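Long-range contacts in aromatic-amino-acid transaminase TyrB (Burkholderia cenocepacia K56-2Valvano, PDB 4WD2), which probably catalyses the pyridoxal-phosphate-dependent transfer of amino groups between aromatic amino acids and 2-oxo acids: residues A93-R98 with L239-V244; S88-A93 with F234-L239. One frame throughout, in Å; residues are numbered along the deposited sequence.

Contact 1 (A93-R98 with L239-V244); sequences ADHPAR and LARRGV
His-95 contributes the largest share of this meeting between the start of helix 96-99 and the end of helix 234-241. From CB, its CG lies anti to the backbone N (chi1 -161°), which brings the imidazole across to the last turn of the other helix. ND1 accepts from Ala-97 N at 3.0 Å with an N-H...N angle of 154°, the donor lying in the ring plane, so His-95 is a side-chain N-cap that fixes its own ring rotation. Further out, CE1 rests 3.4 Å from Ala-240 CB. CE1 also stands 3.5 Å from Arg-241 N, which lies at the ring edge. At the tip, NE2 packs 3.5 Å from Arg-241 CG and is hydrogen-bonded to the carbonyl O of Arg-237. With ND1 accepting and NE2 facing a carbonyl, the pattern is consistent with a neutral ring protonated on NE2.

Arg-241 crosses His-95 obliquely, bent at chi3, with guanidinium and imidazole planes 24° apart; its charge is paired with Glu-238. Beside the histidine, Pro-96 CG lies 4.1 Å from Arg-241 CG. Ala-97 CB lies 4.3 Å from Ala-240 CB, and the CA atoms of these two alanines are the nearest pair across the segments. Beyond helix 234-241 the chain first leaves helical angles at Gly-243, whose positive phi accompanies bonds from Val-244 N to Leu-239 O (3.0 Å) and Gly-243 N to Ala-240 O (3.1 Å). A histidine N-cap packed on the last turn of a helix closed by a Schellman motif thus joins two helix ends.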
# COMPACT_ATOMS: atom_id res chain seq x y z
N ALA A 93 2.69 26.48 -6.82
CA ALA A 93 1.30 26.94 -6.81
C ALA A 93 0.89 27.60 -8.12
O ALA A 93 -0.24 27.42 -8.58
CB ALA A 93 1.08 27.91 -5.65
N ASP A 94 1.80 28.37 -8.72
CA ASP A 94 1.46 29.17 -9.89
C ASP A 94 1.73 28.46 -11.22
O ASP A 94 1.72 29.09 -12.28
CB ASP A 94 2.23 30.49 -9.86
CG ASP A 94 3.74 30.31 -10.05
OD1 ASP A 94 4.24 29.17 -9.93
OD2 ASP A 94 4.43 31.32 -10.31
N HIS A 95 1.99 27.15 -11.17
CA HIS A 95 2.37 26.45 -12.39
C HIS A 95 1.21 26.44 -13.38
O HIS A 95 0.08 26.15 -13.00
CB HIS A 95 2.83 25.03 -12.10
CG HIS A 95 3.65 24.44 -13.20
ND1 HIS A 95 3.11 24.11 -14.43
CD2 HIS A 95 4.97 24.15 -13.27
CE1 HIS A 95 4.07 23.63 -15.20
NE2 HIS A 95 5.20 23.64 -14.53
N PRO A 96 1.49 26.79 -14.65
CA PRO A 96 0.42 26.86 -15.66
C PRO A 96 -0.27 25.51 -15.91
O PRO A 96 -1.46 25.49 -16.20
CB PRO A 96 1.15 27.35 -16.92
CG PRO A 96 2.60 27.05 -16.67
CD PRO A 96 2.78 27.24 -15.20
N ALA A 97 0.46 24.41 -15.80
CA ALA A 97 -0.13 23.09 -16.00
C ALA A 97 -1.10 22.77 -14.87
O ALA A 97 -2.08 22.05 -15.06
CB ALA A 97 0.95 22.03 -16.09
N ARG A 98 -0.82 23.31 -13.69
CA ARG A 98 -1.72 23.17 -12.55
C ARG A 98 -2.98 23.99 -12.77
O ARG A 98 -4.09 23.52 -12.54
CB ARG A 98 -1.02 23.58 -11.25
CG ARG A 98 -1.91 23.87 -10.07
CD ARG A 98 -1.06 23.96 -8.80
NE ARG A 98 -1.83 24.38 -7.63
CZ ARG A 98 -2.61 23.59 -6.90
NH1 ARG A 98 -2.76 22.31 -7.22
NH2 ARG A 98 -3.25 24.08 -5.85
N LEU A 239 9.70 20.43 -17.52
CA LEU A 239 9.01 19.45 -18.38
C LEU A 239 7.53 19.82 -18.54
O LEU A 239 7.00 19.82 -19.66
CB LEU A 239 9.13 18.04 -17.80
CG LEU A 239 10.39 17.22 -18.13
CD1 LEU A 239 10.59 16.09 -17.13
CD2 LEU A 239 10.31 16.65 -19.55
N ALA A 240 6.89 20.14 -17.43
CA ALA A 240 5.47 20.49 -17.44
C ALA A 240 5.18 21.84 -18.12
O ALA A 240 4.17 21.97 -18.82
CB ALA A 240 4.93 20.49 -16.01
N ARG A 241 6.05 22.83 -17.94
CA ARG A 241 5.86 24.10 -18.63
C ARG A 241 5.93 23.93 -20.15
O ARG A 241 5.29 24.66 -20.91
CB ARG A 241 6.91 25.13 -18.18
CG ARG A 241 6.55 25.90 -16.91
CD ARG A 241 7.54 27.04 -16.65
NE ARG A 241 8.90 26.56 -16.41
CZ ARG A 241 9.41 26.31 -15.20
NH1 ARG A 241 8.66 26.47 -14.11
NH2 ARG A 241 10.66 25.88 -15.07
N ARG A 242 6.71 22.95 -20.59
CA ARG A 242 6.93 22.74 -22.01
C ARG A 242 5.94 21.73 -22.59
O ARG A 242 6.02 21.38 -23.77
CB ARG A 242 8.38 22.30 -22.26
CG ARG A 242 9.39 23.41 -22.01
CD ARG A 242 10.83 22.96 -22.27
NE ARG A 242 11.00 22.47 -23.64
CZ ARG A 242 12.16 22.11 -24.17
NH1 ARG A 242 13.27 22.19 -23.45
NH2 ARG A 242 12.21 21.67 -25.43
N GLY A 243 5.02 21.27 -21.75
CA GLY A 243 3.93 20.41 -22.19
C GLY A 243 4.30 18.96 -22.46
O GLY A 243 3.59 18.26 -23.17
N VAL A 244 5.41 18.51 -21.90
CA VAL A 244 5.87 17.14 -22.13
C VAL A 244 5.11 16.15 -21.25
O VAL A 244 4.98 16.37 -20.05
CB VAL A 244 7.40 17.03 -21.88
CG1 VAL A 244 7.88 15.60 -22.08
CG2 VAL A 244 8.16 17.98 -22.80

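Contact 2 (S88-A93 with F234-L239); sequences SLVFGA and FAVREL
Arg-237 NE is gripped by one bond, which uses its single N-H: it donates to Val-90 O at 3.0 Å with a nearly straight N-H...O angle of 170°. The carbonyl O lies in the guanidinium plane, whereas NE sits above the carbonyl plane, 38° out of it. From the same edge NH2 gives a weak bond to Leu-89 O, 3.0 Å long but bent to 130°; Gln-223 also bonds that oxygen. NH1 pairs with Asp-230. An extended chain from CG to NE carries the guanidinium over the backbone, so that Gly-92 N lies 3.3 Å above one face of its plane, offset toward the rim.

Below this polar layer, Val-236 CG1 presses obliquely on the Phe-91 ring, 3.4 Å from CE2, a tight fit. The same methyl lies 3.9 Å from Val-90 CG1, itself placed over a face of the Phe-91 ring. A positive charge at the carbonyl end of helix 80-91 is probably favourable with respect to the helix dipole. An arginine donating to last-turn carbonyls of helix 80-91 joins it to helix 234-241, which lies in the beta-alpha-beta crossover connecting the adjacent parallel strands 215-220 and 246-251 of the aminotransferase alpha/beta domain.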
# COMPACT_ATOMS: atom_id res chain seq x y z
N SER A 88 0.74 21.27 -5.58
CA SER A 88 1.25 22.63 -5.41
C SER A 88 2.72 22.64 -4.97
O SER A 88 3.52 23.42 -5.47
CB SER A 88 0.40 23.38 -4.38
OG SER A 88 0.82 24.72 -4.27
N LEU A 89 3.06 21.76 -4.04
CA LEU A 89 4.44 21.68 -3.55
C LEU A 89 5.40 21.28 -4.66
O LEU A 89 6.48 21.85 -4.80
CB LEU A 89 4.54 20.69 -2.40
CG LEU A 89 5.95 20.32 -1.95
CD1 LEU A 89 6.66 21.51 -1.32
CD2 LEU A 89 5.89 19.16 -0.97
N VAL A 90 5.00 20.28 -5.45
CA VAL A 90 5.88 19.74 -6.49
C VAL A 90 6.04 20.67 -7.69
O VAL A 90 7.16 20.88 -8.16
CB VAL A 90 5.37 18.37 -6.98
CG1 VAL A 90 6.16 17.91 -8.20
CG2 VAL A 90 5.46 17.35 -5.87
N PHE A 91 4.94 21.22 -8.19
CA PHE A 91 4.99 22.01 -9.43
C PHE A 91 5.06 23.51 -9.18
O PHE A 91 5.35 24.28 -10.09
CB PHE A 91 3.77 21.69 -10.31
CG PHE A 91 3.73 20.27 -10.80
CD1 PHE A 91 3.11 19.28 -10.05
CD2 PHE A 91 4.31 19.92 -12.01
CE1 PHE A 91 3.08 17.97 -10.49
CE2 PHE A 91 4.27 18.61 -12.46
CZ PHE A 91 3.66 17.63 -11.70
N GLY A 92 4.78 23.92 -7.94
CA GLY A 92 4.65 25.32 -7.63
C GLY A 92 3.19 25.71 -7.78
O GLY A 92 2.53 25.31 -8.75
N ALA A 93 2.69 26.48 -6.82
CA ALA A 93 1.30 26.94 -6.81
C ALA A 93 0.89 27.60 -8.12
O ALA A 93 -0.24 27.42 -8.58
CB ALA A 93 1.08 27.91 -5.65
N PHE A 234 13.07 21.63 -10.46
CA PHE A 234 13.21 22.31 -11.76
C PHE A 234 12.89 21.40 -12.94
O PHE A 234 12.20 21.82 -13.87
CB PHE A 234 14.63 22.88 -11.96
CG PHE A 234 14.87 23.41 -13.37
CD1 PHE A 234 14.47 24.69 -13.72
CD2 PHE A 234 15.45 22.61 -14.34
CE1 PHE A 234 14.66 25.17 -15.01
CE2 PHE A 234 15.64 23.08 -15.63
CZ PHE A 234 15.25 24.36 -15.97
N ALA A 235 13.41 20.18 -12.92
CA ALA A 235 13.22 19.25 -14.04
C ALA A 235 11.73 18.96 -14.26
O ALA A 235 11.26 18.95 -15.40
CB ALA A 235 13.97 17.95 -13.78
N VAL A 236 11.01 18.74 -13.17
CA VAL A 236 9.58 18.47 -13.23
C VAL A 236 8.82 19.68 -13.75
O VAL A 236 7.98 19.56 -14.64
CB VAL A 236 9.05 18.06 -11.83
CG1 VAL A 236 7.54 18.01 -11.84
CG2 VAL A 236 9.62 16.71 -11.41
N ARG A 237 9.13 20.85 -13.20
CA ARG A 237 8.41 22.07 -13.54
C ARG A 237 8.70 22.50 -14.98
O ARG A 237 7.81 22.98 -15.68
CB ARG A 237 8.76 23.19 -12.55
CG ARG A 237 8.36 22.85 -11.12
CD ARG A 237 8.61 24.00 -10.12
NE ARG A 237 8.29 23.56 -8.76
CZ ARG A 237 8.40 24.31 -7.67
NH1 ARG A 237 8.81 25.56 -7.75
NH2 ARG A 237 8.09 23.80 -6.49
N GLU A 238 9.95 22.33 -15.43
CA GLU A 238 10.31 22.70 -16.80
C GLU A 238 9.71 21.72 -17.83
O GLU A 238 9.26 22.15 -18.89
CB GLU A 238 11.83 22.78 -16.95
CG GLU A 238 12.31 23.28 -18.31
CD GLU A 238 11.93 24.73 -18.60
OE1 GLU A 238 11.40 25.41 -17.71
OE2 GLU A 238 12.17 25.19 -19.74
N LEU A 239 9.70 20.43 -17.52
CA LEU A 239 9.01 19.45 -18.38
C LEU A 239 7.53 19.82 -18.54
O LEU A 239 7.00 19.82 -19.66
CB LEU A 239 9.13 18.04 -17.80
CG LEU A 239 10.39 17.22 -18.13
CD1 LEU A 239 10.59 16.09 -17.13
CD2 LEU A 239 10.31 16.65 -19.55

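In the fold
Both contacts use helix 234-241, successive turns of which meet the chain as it leaves helix 80-91 and enters helix 96-99. Their centres are about 7 Å apart, and the histidine of contact 1 reaches the backbone of the arginine of contact 2. The centre of contact 2 lies about 16 Å from the centre of the chain, that of contact 1 about 21 Å; contact 2 also buries more, 257 Å² against 186 Å², and its Val-90 and Val-236 touch strands 215-220 and 246-251 of the central sheet. Contact 1, although its histidine and alanines are buried, has Pro-96 and Arg-241 exposed. Arginine-to-carbonyl bonds and apolar packing join the segments of contact 2, whereas those of contact 1 meet by van der Waals packing.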